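Local coordinates for PHOX (Pseudomonas fluorescens, PDB 4A9V), which is an alkaline phosphatase of the PhoX family that hydrolyses phosphate monoesters, using an iron-calcium cofactor held in a beta-propeller, at residues F13-A18 with T470-F475; P17-D22 with F524-I529. One frame throughout, in Å; residues are numbered along the deposited sequence.

Contact 1 (F13-A18 with T470-F475); sequences FDSIPA and TPQNMF
The carboxamide of Gln-472 reaches across to the N-terminal tail and meets it at two points. The side chain leaves the backbone with CG anti to N, then bends at chi2 (-74°), which brings its end close to Ser-15 and Ile-16. The Ser-15 hydroxyl, also anti to its own N, points at this amide. OG donates to Gln-472 OE1 over 2.7 Å. The C=O...OG angle is 110° and OG lies in the carbonyl plane, so a lone pair of OE1 is used. Ser-15 OG is also hydrogen-bonded to Arg-523 N, which ties the hydroxyl to both neighbours. The other arm of the amide is looser: Gln-472 NE2 donates only weakly to Ile-16 O at 3.1 Å. A water spans the backbones, accepting from Ala-18 N and donating weakly to Gln-472 O.

Behind this amide the loop braces itself. Asn-473 N donates to Thr-470 OG1 at 3.2 Å, an ST motif. In return, Thr-470 N donates to Asn-473 OD1 at 2.8 Å in a nearly straight bond (171°), from above the carbonyl plane. Asn-473 ND2 is held by Asn-468 O and Ile-521 O. The guanidinium of Arg-523 bonds to the carbonyl oxygens of Ile-16, Gln-472 and Met-474, so it joins both segments. Far from the metal cofactor, this polar contact pins the N-terminal tail of a beta-propeller to the loop leading into strand 478-483, beside the outermost strand 521-526 of the same blade.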
loop_
_atom_site.group_PDB
_atom_site.type_symbol
_atom_site.label_atom_id
_atom_site.label_comp_id
_atom_site.label_asym_id
_atom_site.label_seq_id
_atom_site.Cartn_x
_atom_site.Cartn_y
_atom_site.Cartn_z
ATOM N N PHE A 13 21.047 3.616 -16.205
ATOM C CA PHE A 13 20.576 2.721 -17.262
ATOM C C PHE A 13 19.785 3.521 -18.301
ATOM O O PHE A 13 19.285 4.604 -18.010
ATOM C CB PHE A 13 19.696 1.620 -16.667
ATOM C CG PHE A 13 18.433 2.134 -16.025
ATOM C CD1 PHE A 13 18.441 2.646 -14.731
ATOM C CD2 PHE A 13 17.277 2.260 -16.770
ATOM C CE1 PHE A 13 17.314 3.253 -14.201
ATOM C CE2 PHE A 13 16.153 2.873 -16.247
ATOM C CZ PHE A 13 16.179 3.389 -14.968
ATOM N N ASP A 14 19.684 2.974 -19.510
ATOM C CA ASP A 14 18.891 3.578 -20.575
ATOM C C ASP A 14 17.428 3.193 -20.434
ATOM O O ASP A 14 17.100 2.027 -20.218
ATOM C CB ASP A 14 19.392 3.113 -21.944
ATOM C CG ASP A 14 20.723 3.725 -22.316
ATOM O OD1 ASP A 14 21.198 4.603 -21.569
ATOM O OD2 ASP A 14 21.174 3.490 -23.456
ATOM N N SER A 15 16.546 4.171 -20.585
ATOM C CA SER A 15 15.116 3.940 -20.504
ATOM C C SER A 15 14.683 2.865 -21.503
ATOM O O SER A 15 15.039 2.927 -22.682
ATOM C CB SER A 15 14.392 5.252 -20.794
ATOM O OG SER A 15 13.011 5.127 -20.528
ATOM N N ILE A 16 13.951 1.862 -21.022
ATOM C CA ILE A 16 13.552 0.729 -21.851
ATOM C C ILE A 16 12.220 1.023 -22.536
ATOM O O ILE A 16 11.444 1.857 -22.067
ATOM C CB ILE A 16 13.463 -0.588 -21.046
ATOM C CG1 ILE A 16 12.274 -0.602 -20.078
ATOM C CG2 ILE A 16 14.763 -0.828 -20.291
ATOM C CD1 ILE A 16 11.990 -1.985 -19.526
ATOM N N PRO A 17 11.943 0.333 -23.649
ATOM C CA PRO A 17 10.654 0.555 -24.296
ATOM C C PRO A 17 9.485 -0.016 -23.497
ATOM O O PRO A 17 9.633 -1.002 -22.784
ATOM C CB PRO A 17 10.784 -0.152 -25.650
ATOM C CG PRO A 17 11.998 -1.000 -25.569
ATOM C CD PRO A 17 12.843 -0.538 -24.425
ATOM N N ALA A 18 8.314 0.584 -23.661
ATOM C CA ALA A 18 7.082 -0.031 -23.194
ATOM C C ALA A 18 6.934 -1.404 -23.838
ATOM O O ALA A 18 7.424 -1.625 -24.948
ATOM C CB ALA A 18 5.896 0.851 -23.541
ATOM N N THR A 470 7.573 12.188 -21.641
ATOM C CA THR A 470 7.808 12.179 -23.074
ATOM C C THR A 470 7.093 10.998 -23.712
ATOM O O THR A 470 6.728 10.051 -23.019
ATOM C CB THR A 470 9.307 12.046 -23.388
ATOM O OG1 THR A 470 9.740 10.720 -23.062
ATOM C CG2 THR A 470 10.124 13.070 -22.613
ATOM N N PRO A 471 7.047 10.964 -25.053
ATOM C CA PRO A 471 6.471 9.781 -25.675
ATOM C C PRO A 471 7.257 8.506 -25.392
ATOM O O PRO A 471 6.688 7.415 -25.441
ATOM C CB PRO A 471 6.490 10.133 -27.165
ATOM C CG PRO A 471 6.291 11.611 -27.164
ATOM C CD PRO A 471 7.127 12.089 -26.003
ATOM N N GLN A 472 8.540 8.640 -25.071
ATOM C CA GLN A 472 9.349 7.469 -24.762
ATOM C C GLN A 472 9.063 6.890 -23.376
ATOM O O GLN A 472 8.984 5.670 -23.241
ATOM C CB GLN A 472 10.840 7.762 -24.925
ATOM C CG GLN A 472 11.689 6.491 -24.941
ATOM C CD GLN A 472 11.834 5.835 -23.571
ATOM O OE1 GLN A 472 11.854 6.512 -22.541
ATOM N NE2 GLN A 472 12.046 4.524 -23.562
ATOM N N ASN A 473 8.905 7.741 -22.359
ATOM C CA ASN A 473 8.885 7.280 -20.967
ATOM C C ASN A 473 7.504 7.257 -20.320
ATOM O O ASN A 473 7.378 6.940 -19.139
ATOM C CB ASN A 473 9.845 8.098 -20.095
ATOM C CG ASN A 473 9.316 9.484 -19.772
ATOM O OD1 ASN A 473 8.236 9.861 -20.212
ATOM N ND2 ASN A 473 10.109 10.273 -19.053
ATOM N N MET A 474 6.464 7.530 -21.096
ATOM C CA MET A 474 5.167 7.809 -20.505
ATOM C C MET A 474 4.537 6.584 -19.843
ATOM O O MET A 474 4.714 5.439 -20.270
ATOM C CB MET A 474 4.221 8.415 -21.537
ATOM C CG MET A 474 4.042 7.571 -22.776
ATOM S SD MET A 474 2.893 8.365 -23.906
ATOM C CE MET A 474 2.835 7.130 -25.199
ATOM N N PHE A 475 3.728 6.868 -18.827
ATOM C CA PHE A 475 3.093 5.860 -17.986
ATOM C C PHE A 475 1.803 6.449 -17.413
ATOM O O PHE A 475 1.548 7.647 -17.540
ATOM C CB PHE A 475 4.039 5.449 -16.850
ATOM C CG PHE A 475 4.432 6.585 -15.944
ATOM C CD1 PHE A 475 5.515 7.405 -16.255
ATOM C CD2 PHE A 475 3.698 6.859 -14.795
ATOM C CE1 PHE A 475 5.857 8.460 -15.425
ATOM C CE2 PHE A 475 4.032 7.928 -13.978
ATOM C CZ PHE A 475 5.105 8.737 -14.300
HETATM O O HOH W 1 8.184 3.078 -25.243
#

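Contact 2 (P17-D22 with F524-I529); sequences PAATTD and FMVGPI
In this beta-propeller the N-terminal tail runs beside strand 521-526, the last strand of a four-stranded blade, and continues past its end. The touching parts 17-22 and 526-529 run in roughly the same direction, 33° apart. Just before them, Phe-524 and Met-525 form a classic beta bulge opposite Met-511. Val-526 turns its side chain toward the tail. Its CG1 packs on Ala-19 CB at 3.9 Å, while CG2 lies 3.7 Å from Pro-17 O.

Farther on, Asp-22 makes the polar link. Its CG is anti to the backbone N, and the carboxylate meets the turn after the strand. Ile-529 N donates to Asp-22 OD1 at 3.1 Å, and OD1 accepts on its anti lone pair, the one turned away from OD2. OD1 also bonds Ser-558 OG, and OD2 bonds Thr-559 N. An alanine here would remove the carboxylate and would probably loosen the tail from both Ile-529 and the 558-559 loop. Asp-22 OD1 also sits 3.3 Å from Pro-528 CB, the two side chains crossing obliquely. Ile-529 CG1 lies against Thr-20 O at 3.5 Å. Between the two backbones, a water donates to Thr-21 O at 2.7 Å and to Gly-527 O at 2.9 Å.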
loop_
_atom_site.group_PDB
_atom_site.type_symbol
_atom_site.label_atom_id
_atom_site.label_comp_id
_atom_site.label_asym_id
_atom_site.label_seq_id
_atom_site.Cartn_x
_atom_site.Cartn_y
_atom_site.Cartn_z
ATOM N N PRO A 17 11.943 0.333 -23.649
ATOM C CA PRO A 17 10.654 0.555 -24.296
ATOM C C PRO A 17 9.485 -0.016 -23.497
ATOM O O PRO A 17 9.633 -1.002 -22.784
ATOM C CB PRO A 17 10.784 -0.152 -25.650
ATOM C CG PRO A 17 11.998 -1.000 -25.569
ATOM C CD PRO A 17 12.843 -0.538 -24.425
ATOM N N ALA A 18 8.314 0.584 -23.661
ATOM C CA ALA A 18 7.082 -0.031 -23.194
ATOM C C ALA A 18 6.934 -1.404 -23.838
ATOM O O ALA A 18 7.424 -1.625 -24.948
ATOM C CB ALA A 18 5.896 0.851 -23.541
ATOM N N ALA A 19 6.223 -2.305 -23.173
ATOM C CA ALA A 19 6.082 -3.666 -23.669
ATOM C C ALA A 19 4.724 -4.240 -23.303
ATOM O O ALA A 19 4.069 -3.773 -22.368
ATOM C CB ALA A 19 7.199 -4.542 -23.127
ATOM N N THR A 20 4.320 -5.269 -24.044
ATOM C CA THR A 20 2.999 -5.862 -23.898
ATOM C C THR A 20 3.079 -7.374 -23.679
ATOM O O THR A 20 2.051 -8.033 -23.546
ATOM C CB THR A 20 2.137 -5.583 -25.143
ATOM O OG1 THR A 20 2.802 -6.096 -26.300
ATOM C CG2 THR A 20 1.929 -4.090 -25.320
ATOM N N THR A 21 4.295 -7.895 -23.539
ATOM C CA THR A 21 4.520 -9.330 -23.411
ATOM C C THR A 21 4.223 -9.839 -21.998
ATOM O O THR A 21 4.203 -9.069 -21.039
ATOM C CB THR A 21 5.974 -9.671 -23.771
ATOM O OG1 THR A 21 6.854 -8.808 -23.042
ATOM C CG2 THR A 21 6.210 -9.493 -25.268
ATOM N N ASP A 22 3.995 -11.145 -21.890
ATOM C CA ASP A 22 3.703 -11.795 -20.614
ATOM C C ASP A 22 5.006 -12.204 -19.926
ATOM O O ASP A 22 5.187 -13.359 -19.535
ATOM C CB ASP A 22 2.808 -13.015 -20.851
ATOM C CG ASP A 22 2.155 -13.522 -19.584
ATOM O OD1 ASP A 22 1.863 -12.694 -18.692
ATOM O OD2 ASP A 22 1.845 -14.736 -19.523
ATOM N N PHE A 524 12.291 1.475 -16.331
ATOM C CA PHE A 524 13.255 0.465 -15.893
ATOM C C PHE A 524 12.765 -0.967 -16.134
ATOM O O PHE A 524 13.564 -1.824 -16.506
ATOM C CB PHE A 524 13.584 0.670 -14.408
ATOM C CG PHE A 524 14.495 -0.378 -13.836
ATOM C CD1 PHE A 524 15.863 -0.306 -14.016
ATOM C CD2 PHE A 524 13.984 -1.418 -13.079
ATOM C CE1 PHE A 524 16.693 -1.288 -13.505
ATOM C CE2 PHE A 524 14.814 -2.381 -12.537
ATOM C CZ PHE A 524 16.175 -2.302 -12.729
ATOM N N MET A 525 11.497 -1.247 -15.837
ATOM C CA MET A 525 10.960 -2.604 -15.915
ATOM C C MET A 525 9.536 -2.549 -16.448
ATOM O O MET A 525 8.771 -1.645 -16.115
ATOM C CB MET A 525 10.964 -3.267 -14.530
ATOM C CG MET A 525 10.536 -4.723 -14.541
ATOM S SD MET A 525 10.453 -5.437 -12.885
ATOM C CE MET A 525 8.858 -4.839 -12.353
ATOM N N VAL A 526 9.176 -3.543 -17.253
ATOM C CA VAL A 526 7.789 -3.775 -17.611
ATOM C C VAL A 526 7.387 -5.170 -17.162
ATOM O O VAL A 526 8.170 -6.117 -17.264
ATOM C CB VAL A 526 7.549 -3.626 -19.131
ATOM C CG1 VAL A 526 6.073 -3.818 -19.433
ATOM C CG2 VAL A 526 8.046 -2.277 -19.638
ATOM N N GLY A 527 6.203 -5.263 -16.566
ATOM C CA GLY A 527 5.688 -6.519 -16.055
ATOM C C GLY A 527 4.798 -7.248 -17.040
ATOM O O GLY A 527 4.543 -6.767 -18.152
ATOM N N PRO A 528 4.283 -8.402 -16.612
ATOM C CA PRO A 528 3.527 -9.289 -17.483
ATOM C C PRO A 528 2.053 -8.889 -17.613
ATOM O O PRO A 528 1.612 -7.859 -17.089
ATOM C CB PRO A 528 3.683 -10.653 -16.805
ATOM C CG PRO A 528 3.854 -10.334 -15.358
ATOM C CD PRO A 528 4.672 -9.069 -15.355
ATOM N N ILE A 529 1.305 -9.683 -18.358
ATOM C CA ILE A 529 -0.034 -9.298 -18.759
ATOM C C ILE A 529 -0.983 -9.341 -17.571
ATOM O O ILE A 529 -1.004 -10.307 -16.811
ATOM C CB ILE A 529 -0.530 -10.211 -19.901
ATOM C CG1 ILE A 529 0.284 -9.925 -21.169
ATOM C CG2 ILE A 529 -2.019 -10.020 -20.156
ATOM C CD1 ILE A 529 -0.001 -10.875 -22.313
HETATM O O HOH W 2 5.532 -6.745 -20.917
#

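Overall arrangement
From the N terminus, residues 13-18 meet 470-475, and residues 17-22 then meet 524-529. Contact 1 closes a loop of about 450 residues and contact 2 one of about 500. The segments follow one another in the same order on both sides, so the two loops cross and neither encloses the other. Pro-17 and Ala-18 belong to both contacts. The blade of strands 478-483 to 521-526 starts just after 470-475 and its last strand runs into 524-529, so the tail is fastened at its entry loop and at its exit. Ile-16 CD1 packs on Phe-524 O and bridges the contacts. Beyond them the tail becomes strand 30-37, which pairs with strand 572-578 and joins the chain ends in one sheet.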